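Local coordinates for F-actin-capping protein subunit alpha (Plasmodium berghei, PDB 7A0H) that probably caps the fast-growing barbed ends of actin filaments, blocking subunit exchange there, and assembles as an asymmetric homodimer, at residues N43-I48 with N92-K97; R13-N18 with S29-I34; Y57-F62 with C178-Y183. All coordinates share one frame; numbering follows the deposited sequence.

Contact 1 of 3, residues N43-I48 with N92-K97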
# COMPACT_ATOMS: atom_id res chain seq x y z
N ASN A 43 -8.44 7.91 -23.77
CA ASN A 43 -9.62 7.07 -23.69
C ASN A 43 -9.36 5.76 -22.96
O ASN A 43 -10.24 5.30 -22.20
CB ASN A 43 -10.14 6.82 -25.10
CG ASN A 43 -10.73 8.08 -25.72
OD1 ASN A 43 -11.26 8.94 -25.00
ND2 ASN A 43 -10.60 8.21 -27.04
N PHE A 44 -8.20 5.15 -23.18
CA PHE A 44 -7.74 4.03 -22.38
C PHE A 44 -7.74 4.40 -20.91
O PHE A 44 -8.27 3.67 -20.07
CB PHE A 44 -6.34 3.64 -22.82
CG PHE A 44 -5.71 2.52 -22.04
CD1 PHE A 44 -6.02 1.20 -22.31
CD2 PHE A 44 -4.77 2.80 -21.07
CE1 PHE A 44 -5.41 0.19 -21.61
CE2 PHE A 44 -4.18 1.79 -20.37
CZ PHE A 44 -4.50 0.48 -20.65
N ILE A 45 -7.25 5.59 -20.59
CA ILE A 45 -7.21 6.00 -19.21
C ILE A 45 -8.64 6.19 -18.72
O ILE A 45 -8.98 5.77 -17.61
CB ILE A 45 -6.37 7.27 -19.04
CG1 ILE A 45 -4.88 7.00 -19.27
CG2 ILE A 45 -6.48 7.83 -17.61
CD1 ILE A 45 -4.03 8.32 -19.31
N GLU A 46 -9.49 6.84 -19.53
CA GLU A 46 -10.87 7.03 -19.11
C GLU A 46 -11.56 5.68 -18.84
O GLU A 46 -12.28 5.56 -17.87
CB GLU A 46 -11.65 7.84 -20.13
CG GLU A 46 -13.09 8.25 -19.56
CD GLU A 46 -14.16 7.18 -19.71
OE1 GLU A 46 -13.96 6.26 -20.54
OE2 GLU A 46 -15.23 7.27 -19.04
N ASP A 47 -11.34 4.67 -19.68
CA ASP A 47 -11.93 3.36 -19.44
C ASP A 47 -11.45 2.76 -18.13
O ASP A 47 -12.25 2.34 -17.28
CB ASP A 47 -11.68 2.43 -20.61
CG ASP A 47 -12.66 2.72 -21.74
OD1 ASP A 47 -13.86 2.92 -21.39
OD2 ASP A 47 -12.27 2.82 -22.92
N ILE A 48 -10.15 2.75 -17.93
CA ILE A 48 -9.61 2.18 -16.70
C ILE A 48 -10.17 2.89 -15.47
O ILE A 48 -10.42 2.27 -14.43
CB ILE A 48 -8.07 2.28 -16.72
CG1 ILE A 48 -7.51 1.10 -17.48
CG2 ILE A 48 -7.57 2.35 -15.30
CD1 ILE A 48 -6.01 1.21 -17.63
N ASN A 92 -18.67 12.21 -15.86
CA ASN A 92 -17.25 12.25 -16.22
C ASN A 92 -16.45 11.61 -15.09
O ASN A 92 -16.39 12.13 -13.96
CB ASN A 92 -16.74 13.66 -16.51
CG ASN A 92 -15.27 13.66 -17.01
OD1 ASN A 92 -14.51 12.73 -16.71
ND2 ASN A 92 -14.90 14.69 -17.86
N HIS A 93 -15.80 10.50 -15.44
CA HIS A 93 -15.11 9.70 -14.44
C HIS A 93 -13.80 10.34 -13.98
O HIS A 93 -13.45 10.22 -12.81
CB HIS A 93 -14.87 8.33 -15.00
CG HIS A 93 -16.12 7.56 -15.24
ND1 HIS A 93 -16.80 6.91 -14.22
CD2 HIS A 93 -16.81 7.32 -16.38
CE1 HIS A 93 -17.85 6.30 -14.74
NE2 HIS A 93 -17.86 6.52 -16.04
N LEU A 94 -13.07 11.00 -14.88
CA LEU A 94 -11.86 11.67 -14.43
C LEU A 94 -12.23 12.86 -13.56
O LEU A 94 -11.62 13.10 -12.51
CB LEU A 94 -11.01 12.12 -15.61
CG LEU A 94 -10.72 11.05 -16.67
CD1 LEU A 94 -10.70 11.65 -18.10
CD2 LEU A 94 -9.40 10.38 -16.31
N LYS A 95 -13.22 13.63 -13.99
CA LYS A 95 -13.62 14.78 -13.20
C LYS A 95 -14.50 14.40 -12.01
O LYS A 95 -14.59 15.17 -11.05
CB LYS A 95 -14.37 15.76 -14.11
CG LYS A 95 -13.59 16.36 -15.29
CD LYS A 95 -12.58 17.43 -14.80
CE LYS A 95 -11.90 18.21 -15.95
NZ LYS A 95 -10.56 18.90 -15.60
N ARG A 96 -15.15 13.23 -12.05
CA ARG A 96 -16.11 12.84 -11.01
C ARG A 96 -17.20 13.90 -10.87
O ARG A 96 -17.43 14.49 -9.81
CB ARG A 96 -15.43 12.60 -9.66
CG ARG A 96 -14.58 11.33 -9.61
CD ARG A 96 -14.28 10.90 -8.18
NE ARG A 96 -13.47 9.67 -8.16
CZ ARG A 96 -12.93 9.15 -7.05
NH1 ARG A 96 -13.10 9.75 -5.86
NH2 ARG A 96 -12.23 8.02 -7.11
N LYS A 97 -17.87 14.15 -11.99
CA LYS A 97 -18.98 15.09 -12.00
C LYS A 97 -20.02 14.60 -12.96
O LYS A 97 -19.76 13.75 -13.82
CB LYS A 97 -18.56 16.51 -12.36
CG LYS A 97 -17.98 16.68 -13.78
CD LYS A 97 -17.88 18.19 -14.16
CE LYS A 97 -17.22 18.44 -15.52
NZ LYS A 97 -17.03 19.92 -15.71
O HOH W 1 -15.42 9.59 -18.21
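Glu46 and His93 form the close part of this contact, where helix 39-55 meets the turn between strands 87-92 and 97-103. Carboxylate oxygen Glu46 OE2 comes up to the edge of the imidazole, near the ring plane, and lies 3.1 Å from His93 CD2, while the carboxylate itself is twisted 55° from the ring. The glutamate reaches this place by holding CG anti to its backbone N (chi1 -171°) and then bending at chi2. A water bridges the two residues: it donates to Glu46 OE2 and accepts from His93 N at 2.9 Å, so OE2 is linked through the water to the backbone N of the residue whose ring edge it touches. Buried His93 also meets the ring of Tyr80, the two planes steeply inclined, and Asn53 ND2 makes a weak hydrogen bond with His93 ND1. Leu94 makes the looser half. Its CD2 rests 4.1 Å from Ile45 CG2, the two side chains crossing at about a right angle, and its CD1 lies 4.4 Å from Glu46 CG, with Lys32 of helix 21-35 flanking this more open, partly exposed margin. The turn is internally braced, since Asn92 OD1 accepts a nearly straight bond from Lys95 N (3.1 Å), the donor standing above the carbonyl plane. A beta-hairpin turn with an Asx motif and a G1 bulge thus docks on the N-terminal helical stalk characteristic of capping protein.

Contact 2 of 3, residues R13-N18 with S29-I34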
# COMPACT_ATOMS: atom_id res chain seq x y z
N ARG A 13 -1.49 0.93 -16.81
CA ARG A 13 -2.26 -0.00 -16.00
C ARG A 13 -1.51 -0.37 -14.73
O ARG A 13 -2.07 -0.34 -13.64
CB ARG A 13 -2.60 -1.23 -16.84
CG ARG A 13 -3.40 -2.28 -16.16
CD ARG A 13 -4.10 -3.13 -17.17
NE ARG A 13 -5.30 -2.43 -17.64
CZ ARG A 13 -5.96 -2.75 -18.74
NH1 ARG A 13 -5.54 -3.75 -19.50
NH2 ARG A 13 -7.05 -2.06 -19.07
N HIS A 14 -0.23 -0.69 -14.85
CA HIS A 14 0.50 -1.09 -13.66
C HIS A 14 0.57 0.03 -12.63
O HIS A 14 0.40 -0.22 -11.44
CB HIS A 14 1.90 -1.56 -14.05
CG HIS A 14 2.68 -2.14 -12.92
ND1 HIS A 14 3.93 -1.68 -12.58
CD2 HIS A 14 2.38 -3.11 -12.03
CE1 HIS A 14 4.38 -2.36 -11.53
NE2 HIS A 14 3.45 -3.23 -11.18
N VAL A 15 0.76 1.27 -13.07
CA VAL A 15 0.88 2.35 -12.10
C VAL A 15 -0.46 2.68 -11.46
O VAL A 15 -0.53 2.97 -10.27
CB VAL A 15 1.51 3.61 -12.73
CG1 VAL A 15 2.97 3.33 -13.06
CG2 VAL A 15 0.75 4.05 -13.95
N LEU A 16 -1.53 2.65 -12.23
CA LEU A 16 -2.84 2.96 -11.63
C LEU A 16 -3.34 1.79 -10.81
O LEU A 16 -4.13 1.98 -9.88
CB LEU A 16 -3.86 3.34 -12.70
CG LEU A 16 -3.50 4.47 -13.66
CD1 LEU A 16 -4.65 4.84 -14.55
CD2 LEU A 16 -3.08 5.72 -12.93
N SER A 17 -2.93 0.57 -11.16
CA SER A 17 -3.25 -0.61 -10.38
C SER A 17 -2.68 -0.49 -8.98
O SER A 17 -3.34 -0.78 -7.98
CB SER A 17 -2.73 -1.86 -11.07
OG SER A 17 -2.88 -3.01 -10.27
N ASN A 18 -1.42 -0.10 -8.90
CA ASN A 18 -0.67 -0.19 -7.66
C ASN A 18 -0.76 1.08 -6.82
O ASN A 18 -0.33 1.07 -5.66
CB ASN A 18 0.79 -0.50 -8.01
CG ASN A 18 1.00 -1.98 -8.35
OD1 ASN A 18 1.43 -2.31 -9.45
ND2 ASN A 18 0.68 -2.86 -7.42
N SER A 29 -2.89 12.97 -13.91
CA SER A 29 -2.40 14.26 -14.38
C SER A 29 -0.98 14.17 -14.92
O SER A 29 -0.65 14.81 -15.94
CB SER A 29 -2.48 15.30 -13.27
OG SER A 29 -1.78 16.48 -13.63
N ASN A 30 -0.10 13.43 -14.25
CA ASN A 30 1.27 13.33 -14.73
C ASN A 30 1.32 12.50 -16.00
O ASN A 30 2.18 12.73 -16.86
CB ASN A 30 2.19 12.68 -13.68
CG ASN A 30 2.57 13.61 -12.53
OD1 ASN A 30 2.44 14.83 -12.63
ND2 ASN A 30 3.06 13.02 -11.44
N LEU A 31 0.41 11.54 -16.13
CA LEU A 31 0.37 10.69 -17.32
C LEU A 31 -0.10 11.48 -18.54
O LEU A 31 0.38 11.27 -19.66
CB LEU A 31 -0.53 9.48 -17.04
CG LEU A 31 0.01 8.40 -16.10
CD1 LEU A 31 -1.03 7.28 -15.84
CD2 LEU A 31 1.33 7.80 -16.59
N LYS A 32 -1.04 12.41 -18.34
CA LYS A 32 -1.52 13.26 -19.42
C LYS A 32 -0.42 14.19 -19.93
O LYS A 32 -0.24 14.34 -21.14
CB LYS A 32 -2.74 14.06 -18.94
CG LYS A 32 -4.04 13.26 -18.84
CD LYS A 32 -5.22 14.18 -18.58
CE LYS A 32 -6.57 13.43 -18.44
NZ LYS A 32 -7.76 14.35 -18.55
N THR A 33 0.30 14.84 -19.02
CA THR A 33 1.37 15.74 -19.48
C THR A 33 2.35 14.99 -20.39
O THR A 33 2.80 15.53 -21.41
CB THR A 33 2.11 16.36 -18.29
OG1 THR A 33 2.90 15.37 -17.62
CG2 THR A 33 1.16 16.99 -17.29
N ILE A 34 2.68 13.75 -20.04
CA ILE A 34 3.59 12.96 -20.84
C ILE A 34 2.90 12.44 -22.09
O ILE A 34 3.41 12.56 -23.20
CB ILE A 34 4.15 11.80 -19.99
CG1 ILE A 34 4.86 12.29 -18.72
CG2 ILE A 34 5.11 10.98 -20.81
CD1 ILE A 34 5.92 13.32 -18.92
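Leu31 holds CG anti to its carbonyl carbon (chi1 -73°) with CD1 extended, a conformation that sends this one methyl from helix 21-35 toward helix 3-18. Val15 answers with CG2, which occupies the crowded position between its backbone N and carbonyl carbon. Both side chains leave their helices facing the partner, and they meet tip to tip, with Val15 CG2 4.1 Å from Leu31 CD1. Leu16 works differently. Its CB leaves the helix flank, pointing neither at nor away from the facing helix, and only the branch end comes near, sliding past Leu31 in the opposite direction until CD2 stands 3.9 Å from Leu31 CD1. A single methyl therefore serves two neighbours on successive residues of the facing helix, and the backbones stay well apart, 9.9 Å between Val15 CA and Leu31 CA. All three side chains are buried, and the contact is purely apolar. Leu27 and Ile28, about one turn earlier on helix 21-35, continue the seam against Leu16, and Ile48 of helix 39-55 covers the same leucine from the third helix. The flank of the pair faces the second subunit, whose Leu27 packs on His14 and whose Phe11 packs on Asn30. The arrangement is that of a helical hairpin: two antiparallel helices, joined by a short link and packed through aliphatic side chains, in the N-terminal stalk where the two subunits of the capping protein come together.

Contact 3 of 3, residues Y57-F62 with C178-Y183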
# COMPACT_ATOMS: atom_id res chain seq x y z
N TYR A 57 -17.61 1.86 -5.85
CA TYR A 57 -18.84 2.47 -5.37
C TYR A 57 -18.52 3.91 -5.02
O TYR A 57 -18.82 4.37 -3.91
CB TYR A 57 -19.42 1.74 -4.13
CG TYR A 57 -19.80 0.33 -4.47
CD1 TYR A 57 -21.04 0.02 -5.00
CD2 TYR A 57 -18.90 -0.68 -4.32
CE1 TYR A 57 -21.34 -1.26 -5.40
CE2 TYR A 57 -19.20 -1.96 -4.68
CZ TYR A 57 -20.42 -2.25 -5.19
OH TYR A 57 -20.70 -3.51 -5.56
N ILE A 58 -17.89 4.59 -5.97
CA ILE A 58 -17.54 6.00 -5.88
C ILE A 58 -18.82 6.83 -5.88
O ILE A 58 -19.73 6.61 -6.69
CB ILE A 58 -16.64 6.39 -7.07
CG1 ILE A 58 -15.19 5.88 -6.91
CG2 ILE A 58 -16.64 7.90 -7.39
CD1 ILE A 58 -14.67 6.07 -5.58
N LEU A 59 -18.82 7.88 -5.10
CA LEU A 59 -19.86 8.88 -5.09
C LEU A 59 -19.55 10.11 -5.92
O LEU A 59 -18.57 10.80 -5.65
CB LEU A 59 -20.08 9.39 -3.66
CG LEU A 59 -20.42 8.37 -2.53
CD1 LEU A 59 -20.68 9.21 -1.28
CD2 LEU A 59 -21.60 7.54 -3.01
N ILE A 60 -20.50 10.49 -6.76
CA ILE A 60 -20.42 11.72 -7.53
C ILE A 60 -21.57 12.62 -7.09
O ILE A 60 -22.72 12.24 -7.17
CB ILE A 60 -20.47 11.48 -9.05
CG1 ILE A 60 -19.17 10.77 -9.41
CG2 ILE A 60 -20.62 12.82 -9.75
CD1 ILE A 60 -19.09 10.30 -10.80
N PRO A 61 -21.28 13.81 -6.63
CA PRO A 61 -22.34 14.71 -6.19
C PRO A 61 -23.20 15.17 -7.34
O PRO A 61 -22.72 15.47 -8.44
CB PRO A 61 -21.56 15.91 -5.64
CG PRO A 61 -20.20 15.42 -5.42
CD PRO A 61 -19.94 14.38 -6.44
N PHE A 62 -24.48 15.30 -7.04
CA PHE A 62 -25.50 15.60 -8.02
C PHE A 62 -26.38 16.69 -7.45
O PHE A 62 -26.86 16.56 -6.32
CB PHE A 62 -26.26 14.31 -8.37
CG PHE A 62 -27.39 14.53 -9.28
CD1 PHE A 62 -27.23 15.33 -10.39
CD2 PHE A 62 -28.59 13.90 -9.08
CE1 PHE A 62 -28.28 15.55 -11.24
CE2 PHE A 62 -29.63 14.10 -9.92
CZ PHE A 62 -29.48 14.93 -11.01
N CYS A 178 -23.02 3.91 1.71
CA CYS A 178 -21.66 4.46 1.49
C CYS A 178 -21.36 5.59 2.44
O CYS A 178 -22.17 6.55 2.58
CB CYS A 178 -21.53 5.06 0.03
SG CYS A 178 -22.00 3.96 -1.23
N CYS A 179 -20.18 5.53 3.08
CA CYS A 179 -19.69 6.70 3.81
C CYS A 179 -18.20 6.89 3.50
O CYS A 179 -17.42 5.94 3.43
CB CYS A 179 -19.95 6.63 5.37
SG CYS A 179 -21.75 6.85 5.96
N ASP A 180 -17.84 8.16 3.32
CA ASP A 180 -16.51 8.61 2.99
C ASP A 180 -16.18 9.75 3.94
O ASP A 180 -16.98 10.68 4.12
CB ASP A 180 -16.40 9.12 1.53
CG ASP A 180 -16.44 7.99 0.50
OD1 ASP A 180 -15.80 6.92 0.60
OD2 ASP A 180 -17.17 8.19 -0.45
N ARG A 181 -15.02 9.66 4.57
CA ARG A 181 -14.56 10.61 5.58
C ARG A 181 -13.36 11.37 5.02
O ARG A 181 -12.51 10.79 4.36
CB ARG A 181 -14.19 9.82 6.83
CG ARG A 181 -15.45 9.10 7.49
CD ARG A 181 -15.13 8.15 8.74
NE ARG A 181 -14.34 8.87 9.73
CZ ARG A 181 -13.04 8.68 9.93
NH1 ARG A 181 -12.37 7.77 9.25
NH2 ARG A 181 -12.41 9.43 10.82
N TYR A 182 -13.33 12.67 5.27
CA TYR A 182 -12.32 13.58 4.77
C TYR A 182 -11.70 14.31 5.93
O TYR A 182 -12.41 14.88 6.77
CB TYR A 182 -12.94 14.59 3.77
CG TYR A 182 -13.45 13.87 2.56
CD1 TYR A 182 -12.62 13.67 1.44
CD2 TYR A 182 -14.72 13.30 2.56
CE1 TYR A 182 -13.06 12.96 0.35
CE2 TYR A 182 -15.18 12.59 1.48
CZ TYR A 182 -14.35 12.40 0.38
OH TYR A 182 -14.83 11.67 -0.66
N TYR A 183 -10.37 14.30 5.98
CA TYR A 183 -9.63 15.11 6.93
C TYR A 183 -9.41 16.49 6.35
O TYR A 183 -9.27 16.67 5.14
CB TYR A 183 -8.33 14.45 7.33
CG TYR A 183 -8.50 13.20 8.18
CD1 TYR A 183 -9.68 12.95 8.91
CD2 TYR A 183 -7.48 12.25 8.25
CE1 TYR A 183 -9.82 11.77 9.70
CE2 TYR A 183 -7.60 11.09 9.03
CZ TYR A 183 -8.76 10.85 9.73
OH TYR A 183 -8.83 9.68 10.47
O HOH W 2 -16.54 8.12 -3.38
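Leu59 supplies most of the apolar contact between strand 58-62 and strand 170-183: its CD2 lies against Cys178, 3.9 Å from CB and 4.0 Å from SG. Tyr57 adds a looser touch, CB to Cys178 SG at 4.5 Å, while its ring leads away to Glu73. Of a different kind is the other branch of the leucine, a methyl beside a polar oxygen, with Leu59 CD1 3.7 Å from Asp180 OD2. With CG anti to its carbonyl carbon (chi1 -56°), Leu59 spreads this fork toward strand 170-183 of the other sheet. Polar linkage is indirect. A water accepts from Leu59 N at 2.9 Å and donates to Asp180 OD2 at 3.0 Å, bridging a strand backbone to a buried carboxylate. Charge enters through Arg193 of strand 187-200, which makes a salt bridge to Asp180 OD1 and also donates to Tyr57 O. Its side chain packs on Leu59 and Cys178 as well. The backbones are not paired with each other: strand 58-62 bonds to strand 66-70, and strand 170-183 to its own neighbours in the five-stranded sheet. Cys179, disulfide-linked to Cys158 in a structure of this protein, turns away from the interface. The chemistry implies two sheets laid together through side chains, a water and the shared Arg193, with the aspartate's negative charge probably balanced by that arginine, which by bonding Tyr57 O links both segments.

How the contacts relate
From the N terminus, contact 2 comes first: it closes the short loop between helix 3-18 and helix 21-35 before the chain enters helix 39-55. Contact 1 then opens on that third helix and closes at the hairpin turn 92-97. Contact 3 opens inside this loop, on strand 58-62, and closes far later at 178-183, so contacts 1 and 3 cross, while contact 2 stands in series with both. Contacts 1 and 2 touch through Leu16 and Ile48, within the helical stalk; contacts 1 and 3 touch where Arg96 meets Ile58. Together they run from stalk to hairpin to five-stranded sheet, and contacts 2 and 3 both also reach the second subunit.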